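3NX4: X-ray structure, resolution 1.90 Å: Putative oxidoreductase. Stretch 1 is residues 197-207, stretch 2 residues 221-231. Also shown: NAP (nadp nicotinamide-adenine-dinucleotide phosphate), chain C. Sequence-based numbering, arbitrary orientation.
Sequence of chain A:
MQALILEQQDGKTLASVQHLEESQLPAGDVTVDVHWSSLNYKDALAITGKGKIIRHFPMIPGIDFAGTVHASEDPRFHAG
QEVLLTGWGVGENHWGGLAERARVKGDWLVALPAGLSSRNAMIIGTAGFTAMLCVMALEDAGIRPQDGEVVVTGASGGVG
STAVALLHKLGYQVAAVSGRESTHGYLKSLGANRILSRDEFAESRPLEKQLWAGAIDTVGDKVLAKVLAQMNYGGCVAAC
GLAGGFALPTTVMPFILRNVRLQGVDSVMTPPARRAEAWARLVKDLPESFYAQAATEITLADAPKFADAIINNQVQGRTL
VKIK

Stretch 1, residues 197-207: SRDEFAESRPL
Stretch 2 221-231: DKVLAKVLAQM

Residues 197-207 run alongside the helix that makes up most of residues 221-231, in the same general direction, Phe201 lying beside Val223 (CA to CA 5.1 Å), Ser204 beside Lys226 (CA to CA 5.6 Å) and Leu207 beside Ala229 (CA to CA 4.6 Å); 588 Å² is buried, both sides summed. Stretch 1 makes a short 3-10 segment at 198-200, with Glu200 N bonded to Ser197 O (3.0 Å) and Phe201 N to Arg198 O (2.8 Å), then turns through Phe201 (phi/psi -125/43) and Ala202 (-106/-45) before an extended run, Glu203 at -122/153, Ser204 at -158/154 and Arg205 at -87/167. Stretch 2 is helical through its middle, phi near -65 and psi near -40 from Lys222 to Leu228, with i to i+4 bonds such as Lys226 N to Lys222 O (2.9 Å).

Lys222 (chi1 m, chi2 and chi3 t, chi4 p) points its CA-to-CB bond toward stretch 1 and lays CD 3.3 Å from Ala202 O, while the end of its chain leads away. Its own O accepts a bond from a water 2.9 Å away, and that water also lies 2.9 Å from Ser204 OG (chi1 p), linking helix backbone to loop side chain. Val223 (chi1 t) supplies CG2 to two neighbours: Phe201 CB at 3.9 Å, an apolar contact, and Arg198 CG at 4.2 Å. Beyond that contact, Arg198 (chi1 and chi2 t) reaches the NADP, its NH1 making a weak hydrogen bond to O2X (3.0 Å) and one guanidinium face lying against the adenine at C2A.

Lys226 is the polar centre. With all four chi angles t, its extended chain passes Phe201 CA (CD to CA 3.9 Å) and Ser204 CB (CD to CB 3.5 Å), and its ammonium NZ donates to Glu200 O (2.8 Å) and Glu203 O (3.2 Å). One charged group thus ties together two carbonyls of the loop. Its NZ lies 6.0 Å from the centroid of the Phe201 ring, at most a weak cation-pi attraction.

Val227 (chi1 t) sets CG2 3.8 Å from CE2 of Phe201, whose m rotamer (chi1 -66°, chi2 78°) brings the buried ring up to Val227 and Gln230, oblique to its neighbours. Ala229 points toward the loop, its small CB fitting 3.4 Å from Arg205 O and 3.5 Å from Pro206 O. Gln230 (chi1 m, chi2 t) starts away from stretch 1, but its end returns: OE1 lies 3.3 Å from Phe201 CE2, and NE2 donates to a water (2.9 Å) that in turn donates to Glu200 O (2.7 Å). Met231, a selenomethionine, lies beyond the contact.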

ATOM      1  N   SER A 197      24.591  -2.589   1.384  1.00 31.31           N
ATOM      2  CA  SER A 197      24.875  -1.353   2.105  1.00 33.82           C
ATOM      3  C   SER A 197      23.777  -0.339   1.882  1.00 31.68           C
ATOM      4  O   SER A 197      23.299  -0.166   0.764  1.00 34.11           O
ATOM      5  CB  SER A 197      26.208  -0.724   1.643  1.00 34.96           C
ATOM      6  OG  SER A 197      27.240  -1.678   1.701  1.00 55.68           O
ATOM      7  N   ARG A 198      23.417   0.353   2.954  1.00 30.00           N
ATOM      8  CA  ARG A 198      22.490   1.471   2.901  1.00 36.37           C
ATOM      9  C   ARG A 198      22.934   2.510   1.869  1.00 36.74           C
ATOM     10  O   ARG A 198      22.107   3.219   1.287  1.00 37.57           O
ATOM     11  CB  ARG A 198      22.434   2.114   4.281  1.00 33.88           C
ATOM     12  CG  ARG A 198      21.298   3.073   4.511  1.00 38.09           C
ATOM     13  CD  ARG A 198      21.110   3.226   6.010  1.00 54.39           C
ATOM     14  NE  ARG A 198      21.810   4.367   6.585  1.00 49.42           N
ATOM     15  CZ  ARG A 198      22.254   4.425   7.838  1.00 47.77           C
ATOM     16  NH1 ARG A 198      22.118   3.389   8.663  1.00 47.47           N
ATOM     17  NH2 ARG A 198      22.863   5.520   8.265  1.00 52.53           N
ATOM     18  N   ASP A 199      24.245   2.595   1.648  1.00 34.12           N
ATOM     19  CA  ASP A 199      24.813   3.540   0.683  1.00 43.35           C
ATOM     20  C   ASP A 199      24.217   3.383  -0.705  1.00 44.24           C
ATOM     21  O   ASP A 199      24.282   4.303  -1.517  1.00 47.58           O
ATOM     22  CB  ASP A 199      26.339   3.368   0.563  1.00 45.69           C
ATOM     23  CG  ASP A 199      27.074   3.793   1.806  1.00 61.47           C
ATOM     24  OD1 ASP A 199      26.453   4.460   2.664  1.00 63.57           O
ATOM     25  OD2 ASP A 199      28.281   3.466   1.919  1.00 67.21           O
ATOM     26  N   GLU A 200      23.672   2.204  -0.983  1.00 39.32           N
ATOM     27  CA  GLU A 200      23.119   1.903  -2.298  1.00 44.38           C
ATOM     28  C   GLU A 200      21.646   2.315  -2.404  1.00 43.70           C
ATOM     29  O   GLU A 200      20.987   1.995  -3.391  1.00 43.72           O
ATOM     30  CB  GLU A 200      23.237   0.402  -2.584  1.00 54.25           C
ATOM     31  CG  GLU A 200      24.626  -0.180  -2.383  1.00 68.82           C
ATOM     32  CD  GLU A 200      25.450  -0.175  -3.653  1.00 85.08           C
ATOM     33  OE1 GLU A 200      25.174  -1.007  -4.545  1.00 91.26           O
ATOM     34  OE2 GLU A 200      26.370   0.661  -3.765  1.00 90.36           O
ATOM     35  N   PHE A 201      21.139   3.005  -1.382  1.00 38.34           N
ATOM     36  CA  PHE A 201      19.730   3.406  -1.326  1.00 36.45           C
ATOM     37  C   PHE A 201      19.573   4.914  -1.130  1.00 50.16           C
ATOM     38  O   PHE A 201      18.729   5.364  -0.349  1.00 51.63           O
ATOM     39  CB  PHE A 201      19.005   2.631  -0.218  1.00 40.41           C
ATOM     40  CG  PHE A 201      18.906   1.164  -0.497  1.00 34.52           C
ATOM     41  CD1 PHE A 201      20.000   0.333  -0.297  1.00 34.05           C
ATOM     42  CD2 PHE A 201      17.736   0.622  -1.013  1.00 34.23           C
ATOM     43  CE1 PHE A 201      19.927  -1.018  -0.579  1.00 37.78           C
ATOM     44  CE2 PHE A 201      17.655  -0.726  -1.300  1.00 35.82           C
ATOM     45  CZ  PHE A 201      18.746  -1.550  -1.087  1.00 40.19           C
ATOM     46  N   ALA A 202      20.391   5.679  -1.853  1.00 43.77           N
ATOM     47  CA  ALA A 202      20.518   7.124  -1.659  1.00 47.43           C
ATOM     48  C   ALA A 202      19.845   7.944  -2.766  1.00 55.62           C
ATOM     49  O   ALA A 202      19.167   8.930  -2.487  1.00 66.96           O
ATOM     50  CB  ALA A 202      21.985   7.504  -1.548  1.00 49.76           C
ATOM     51  N   GLU A 203      20.060   7.548  -4.017  1.00 45.01           N
ATOM     52  CA  GLU A 203      19.342   8.137  -5.155  1.00 42.26           C
ATOM     53  C   GLU A 203      18.593   7.040  -5.898  1.00 40.35           C
ATOM     54  O   GLU A 203      19.003   5.882  -5.870  1.00 39.38           O
ATOM     55  CB  GLU A 203      20.307   8.847  -6.112  1.00 45.46           C
ATOM     56  CG  GLU A 203      20.991  10.073  -5.528  1.00 55.23           C
ATOM     57  CD  GLU A 203      22.320   9.745  -4.874  1.00 66.06           C
ATOM     58  OE1 GLU A 203      22.847   8.635  -5.117  1.00 67.94           O
ATOM     59  OE2 GLU A 203      22.839  10.599  -4.121  1.00 70.26           O
ATOM     60  N   SER A 204      17.498   7.395  -6.566  1.00 39.95           N
ATOM     61  CA  SER A 204      16.735   6.414  -7.324  1.00 40.04           C
ATOM     62  C   SER A 204      15.879   7.053  -8.420  1.00 42.40           C
ATOM     63  O   SER A 204      15.494   8.216  -8.323  1.00 44.78           O
ATOM     64  CB  SER A 204      15.834   5.586  -6.400  1.00 44.80           C
ATOM     65  OG  SER A 204      14.814   6.383  -5.829  1.00 46.83           O
ATOM     66  N   ARG A 205      15.593   6.270  -9.454  1.00 37.03           N
ATOM     67  CA  ARG A 205      14.638   6.649 -10.487  1.00 30.97           C
ATOM     68  C   ARG A 205      13.238   6.227 -10.006  1.00 34.57           C
ATOM     69  O   ARG A 205      13.115   5.474  -9.034  1.00 34.98           O
ATOM     70  CB  ARG A 205      14.965   5.930 -11.792  1.00 34.56           C
ATOM     71  CG  ARG A 205      16.396   6.056 -12.256  1.00 43.85           C
ATOM     72  CD  ARG A 205      16.711   7.477 -12.650  1.00 49.14           C
ATOM     73  NE  ARG A 205      18.025   7.588 -13.287  1.00 49.02           N
ATOM     74  CZ  ARG A 205      18.531   8.731 -13.737  1.00 51.06           C
ATOM     75  NH1 ARG A 205      17.829   9.849 -13.607  1.00 45.34           N
ATOM     76  NH2 ARG A 205      19.732   8.757 -14.308  1.00 46.46           N
ATOM     77  N   PRO A 206      12.179   6.708 -10.682  1.00 34.02           N
ATOM     78  CA  PRO A 206      10.832   6.305 -10.261  1.00 32.68           C
ATOM     79  C   PRO A 206      10.666   4.798 -10.325  1.00 34.88           C
ATOM     80  O   PRO A 206       9.989   4.224  -9.465  1.00 35.02           O
ATOM     81  CB  PRO A 206       9.927   7.009 -11.273  1.00 32.61           C
ATOM     82  CG  PRO A 206      10.723   8.240 -11.658  1.00 36.61           C
ATOM     83  CD  PRO A 206      12.143   7.756 -11.720  1.00 38.85           C
ATOM     84  N   LEU A 207      11.270   4.179 -11.338  1.00 31.37           N
ATOM     85  CA  LEU A 207      11.307   2.723 -11.468  1.00 29.76           C
ATOM     86  C   LEU A 207      12.752   2.259 -11.646  1.00 35.96           C
ATOM     87  O   LEU A 207      13.477   2.784 -12.495  1.00 34.94           O
ATOM     88  CB  LEU A 207      10.465   2.258 -12.669  1.00 29.19           C
ATOM     89  CG  LEU A 207       8.940   2.388 -12.570  1.00 32.08           C
ATOM     90  CD1 LEU A 207       8.296   1.862 -13.845  1.00 33.43           C
ATOM     91  CD2 LEU A 207       8.384   1.658 -11.334  1.00 27.50           C
ATOM     92  N   ASP A 221      11.743   7.202   4.405  1.00 38.78           N
ATOM     93  CA  ASP A 221      12.499   8.173   3.631  1.00 39.23           C
ATOM     94  C   ASP A 221      12.969   7.661   2.278  1.00 33.93           C
ATOM     95  O   ASP A 221      12.239   6.996   1.563  1.00 33.14           O
ATOM     96  CB  ASP A 221      13.709   8.628   4.437  1.00 45.29           C
ATOM     97  CG  ASP A 221      14.274   9.948   3.950  1.00 58.24           C
ATOM     98  OD1 ASP A 221      13.494  10.887   3.728  1.00 62.92           O
ATOM     99  OD2 ASP A 221      15.501  10.035   3.788  1.00 56.80           O
ATOM    100  N   LYS A 222      14.214   7.978   1.952  1.00 31.11           N
ATOM    101  CA  LYS A 222      14.826   7.584   0.694  1.00 30.42           C
ATOM    102  C   LYS A 222      15.002   6.087   0.529  1.00 33.71           C
ATOM    103  O   LYS A 222      14.868   5.566  -0.560  1.00 31.54           O
ATOM    104  CB  LYS A 222      16.151   8.305   0.470  1.00 41.63           C
ATOM    105  CG  LYS A 222      15.990   9.680  -0.125  1.00 49.04           C
ATOM    106  CD  LYS A 222      17.310  10.412  -0.202  1.00 62.62           C
ATOM    107  CE  LYS A 222      17.132  11.795  -0.787  1.00 78.71           C
ATOM    108  NZ  LYS A 222      16.243  12.616   0.058  1.00 85.70           N
ATOM    109  N   VAL A 223      15.349   5.406   1.608  1.00 29.16           N
ATOM    110  CA  VAL A 223      15.551   3.982   1.520  1.00 29.01           C
ATOM    111  C   VAL A 223      14.245   3.318   1.114  1.00 28.09           C
ATOM    112  O   VAL A 223      14.229   2.524   0.209  1.00 28.77           O
ATOM    113  CB  VAL A 223      16.049   3.418   2.853  1.00 31.30           C
ATOM    114  CG1 VAL A 223      16.047   1.915   2.832  1.00 28.66           C
ATOM    115  CG2 VAL A 223      17.438   3.938   3.151  1.00 33.23           C
ATOM    116  N   LEU A 224      13.152   3.715   1.745  1.00 25.09           N
ATOM    117  CA  LEU A 224      11.846   3.176   1.420  1.00 26.28           C
ATOM    118  C   LEU A 224      11.474   3.539  -0.002  1.00 27.40           C
ATOM    119  O   LEU A 224      10.943   2.720  -0.730  1.00 28.86           O
ATOM    120  CB  LEU A 224      10.792   3.691   2.389  1.00 26.25           C
ATOM    121  CG  LEU A 224       9.338   3.365   2.070  1.00 33.80           C
ATOM    122  CD1 LEU A 224       9.154   1.885   1.862  1.00 27.58           C
ATOM    123  CD2 LEU A 224       8.431   3.883   3.161  1.00 28.69           C
ATOM    124  N   ALA A 225      11.772   4.773  -0.397  1.00 28.17           N
ATOM    125  CA  ALA A 225      11.456   5.214  -1.751  1.00 29.53           C
ATOM    126  C   ALA A 225      12.158   4.344  -2.791  1.00 32.24           C
ATOM    127  O   ALA A 225      11.562   3.971  -3.795  1.00 28.09           O
ATOM    128  CB  ALA A 225      11.822   6.670  -1.938  1.00 30.92           C
ATOM    129  N   LYS A 226      13.421   4.006  -2.545  1.00 30.64           N
ATOM    130  CA  LYS A 226      14.158   3.196  -3.512  1.00 29.39           C
ATOM    131  C   LYS A 226      13.712   1.738  -3.493  1.00 27.57           C
ATOM    132  O   LYS A 226      13.609   1.098  -4.538  1.00 27.99           O
ATOM    133  CB  LYS A 226      15.669   3.286  -3.297  1.00 26.35           C
ATOM    134  CG  LYS A 226      16.433   2.584  -4.416  1.00 38.68           C
ATOM    135  CD  LYS A 226      17.784   3.218  -4.678  1.00 44.65           C
ATOM    136  CE  LYS A 226      18.520   2.462  -5.766  1.00 42.75           C
ATOM    137  NZ  LYS A 226      19.943   2.844  -5.810  1.00 47.86           N
ATOM    138  N   VAL A 227      13.463   1.212  -2.300  1.00 26.33           N
ATOM    139  CA  VAL A 227      12.865  -0.120  -2.181  1.00 23.30           C
ATOM    140  C   VAL A 227      11.567  -0.207  -2.985  1.00 26.35           C
ATOM    141  O   VAL A 227      11.354  -1.172  -3.719  1.00 25.87           O
ATOM    142  CB  VAL A 227      12.661  -0.526  -0.710  1.00 24.88           C
ATOM    143  CG1 VAL A 227      11.787  -1.777  -0.602  1.00 26.83           C
ATOM    144  CG2 VAL A 227      14.042  -0.771  -0.044  1.00 24.63           C
ATOM    145  N   LEU A 228      10.707   0.799  -2.867  1.00 24.67           N
ATOM    146  CA  LEU A 228       9.493   0.820  -3.691  1.00 28.87           C
ATOM    147  C   LEU A 228       9.803   0.760  -5.185  1.00 28.03           C
ATOM    148  O   LEU A 228       9.111   0.064  -5.922  1.00 24.54           O
ATOM    149  CB  LEU A 228       8.624   2.042  -3.395  1.00 26.92           C
ATOM    150  CG  LEU A 228       7.896   2.030  -2.052  1.00 27.52           C
ATOM    151  CD1 LEU A 228       7.423   3.436  -1.722  1.00 29.23           C
ATOM    152  CD2 LEU A 228       6.736   1.047  -2.085  1.00 24.74           C
ATOM    153  N   ALA A 229      10.835   1.481  -5.623  1.00 26.20           N
ATOM    154  CA  ALA A 229      11.217   1.513  -7.042  1.00 30.16           C
ATOM    155  C   ALA A 229      11.797   0.182  -7.543  1.00 27.25           C
ATOM    156  O   ALA A 229      11.874  -0.057  -8.758  1.00 30.51           O
ATOM    157  CB  ALA A 229      12.211   2.673  -7.313  1.00 26.14           C
ATOM    158  N   GLN A 230      12.185  -0.673  -6.599  1.00 25.11           N
ATOM    159  CA  GLN A 230      12.818  -1.961  -6.879  1.00 21.36           C
ATOM    160  C   GLN A 230      11.893  -3.172  -6.703  1.00 24.47           C
ATOM    161  O   GLN A 230      12.347  -4.318  -6.787  1.00 24.38           O
ATOM    162  CB  GLN A 230      14.010  -2.160  -5.927  1.00 23.28           C
ATOM    163  CG  GLN A 230      15.204  -1.231  -6.202  1.00 25.27           C
ATOM    164  CD  GLN A 230      16.292  -1.344  -5.139  1.00 30.27           C
ATOM    165  OE1 GLN A 230      16.035  -1.757  -4.012  1.00 32.35           O
ATOM    166  NE2 GLN A 230      17.518  -0.963  -5.502  1.00 31.35           N
HETATM  167  N   MSE A 231      10.621  -2.935  -6.405  1.00 24.99           N
HETATM  168  CA  MSE A 231       9.696  -4.051  -6.163  1.00 22.48           C
HETATM  169  C   MSE A 231       9.333  -4.799  -7.447  1.00 24.78           C
HETATM  170  O   MSE A 231       9.101  -4.184  -8.502  1.00 24.83           O
HETATM  171  CB  MSE A 231       8.406  -3.566  -5.481  1.00 25.97           C
HETATM  172  CG  MSE A 231       8.630  -2.883  -4.137  1.00 23.72           C
HETATM  173 SE   MSE A 231       9.642  -3.979  -2.851  0.75 25.35          SE
HETATM  174  CE  MSE A 231       8.541  -5.587  -2.834  1.00 21.91           C
TER
HETATM  175  PA  NAP C 330      16.216   0.197  15.924  1.00 31.99           P
HETATM  176  O1A NAP C 330      16.537  -0.996  16.725  1.00 26.49           O
HETATM  177  O2A NAP C 330      16.883   1.459  16.280  1.00 27.01           O
HETATM  178  O5B NAP C 330      16.402  -0.120  14.369  1.00 29.04           O
HETATM  179  C5B NAP C 330      16.452   0.946  13.461  1.00 27.15           C
HETATM  180  C4B NAP C 330      17.522   0.560  12.450  1.00 28.79           C
HETATM  181  O4B NAP C 330      17.484   1.471  11.386  1.00 28.76           O
HETATM  182  C3B NAP C 330      18.934   0.631  13.037  1.00 34.01           C
HETATM  183  O3B NAP C 330      19.327  -0.629  13.546  1.00 30.15           O
HETATM  184  C2B NAP C 330      19.778   1.011  11.836  1.00 29.24           C
HETATM  185  O2B NAP C 330      20.133  -0.184  11.182  1.00 29.76           O
HETATM  186  C1B NAP C 330      18.803   1.752  10.938  1.00 33.31           C
HETATM  187  N9A NAP C 330      18.988   3.209  11.009  1.00 30.79           N
HETATM  188  C8A NAP C 330      19.134   3.979  12.137  1.00 39.82           C
HETATM  189  N7A NAP C 330      19.247   5.273  11.747  1.00 40.75           N
HETATM  190  C5A NAP C 330      19.159   5.334  10.402  1.00 37.44           C
HETATM  191  C6A NAP C 330      19.216   6.388   9.499  1.00 42.47           C
HETATM  192  N6A NAP C 330      19.384   7.638   9.914  1.00 52.13           N
HETATM  193  N1A NAP C 330      19.091   6.128   8.158  1.00 41.38           N
HETATM  194  C2A NAP C 330      18.920   4.835   7.711  1.00 40.75           C
HETATM  195  N3A NAP C 330      18.872   3.788   8.608  1.00 36.41           N
HETATM  196  C4A NAP C 330      18.994   4.040   9.929  1.00 32.99           C
HETATM  197  O3  NAP C 330      14.627   0.484  16.008  1.00 29.03           O
HETATM  198  PN  NAP C 330      13.410  -0.546  16.161  1.00 30.80           P
HETATM  199  O1N NAP C 330      12.969  -0.618  17.573  1.00 30.99           O
HETATM  200  O2N NAP C 330      13.814  -1.788  15.462  1.00 25.55           O
HETATM  201  O5D NAP C 330      12.313   0.253  15.292  1.00 33.41           O
HETATM  202  C5D NAP C 330      12.558   0.455  13.920  1.00 38.30           C
HETATM  203  C4D NAP C 330      11.616   1.523  13.387  1.00 37.89           C
HETATM  204  O4D NAP C 330      10.302   1.027  13.463  1.00 37.65           O
HETATM  205  C3D NAP C 330      11.650   2.781  14.237  1.00 41.24           C
HETATM  206  O3D NAP C 330      11.492   3.906  13.399  1.00 37.40           O
HETATM  207  C2D NAP C 330      10.446   2.649  15.140  1.00 47.46           C
HETATM  208  O2D NAP C 330       9.921   3.906  15.491  1.00 48.88           O
HETATM  209  C1D NAP C 330       9.497   1.901  14.225  1.00 42.09           C
HETATM  210  N1N NAP C 330       8.474   1.118  14.928  1.00 43.08           N
HETATM  211  C2N NAP C 330       7.164   1.438  14.712  1.00 45.31           C
HETATM  212  C3N NAP C 330       6.137   0.726  15.324  1.00 45.23           C
HETATM  213  C7N NAP C 330       4.787   0.772  14.663  1.00 43.84           C
HETATM  214  O7N NAP C 330       3.620   0.694  15.439  1.00 45.43           O
HETATM  215  N7N NAP C 330       4.736   0.890  13.341  1.00 30.44           N
HETATM  216  C4N NAP C 330       6.463  -0.334  16.170  1.00 43.24           C
HETATM  217  C5N NAP C 330       7.811  -0.658  16.381  1.00 42.25           C
HETATM  218  C6N NAP C 330       8.810   0.073  15.742  1.00 36.80           C
HETATM  219  P2B NAP C 330      21.570  -0.330  10.444  1.00 31.82           P
HETATM  220  O1X NAP C 330      21.772  -1.795  10.168  1.00 27.70           O
HETATM  221  O2X NAP C 330      21.550   0.439   9.144  1.00 31.54           O
HETATM  222  O3X NAP C 330      22.627   0.204  11.372  1.00 36.30           O
HETATM  223  O   HOH W   1      20.093  -0.412  -4.245  1.00 46.26           O
HETATM  224  O   HOH W   2      15.579   6.897  -3.036  1.00 44.42           O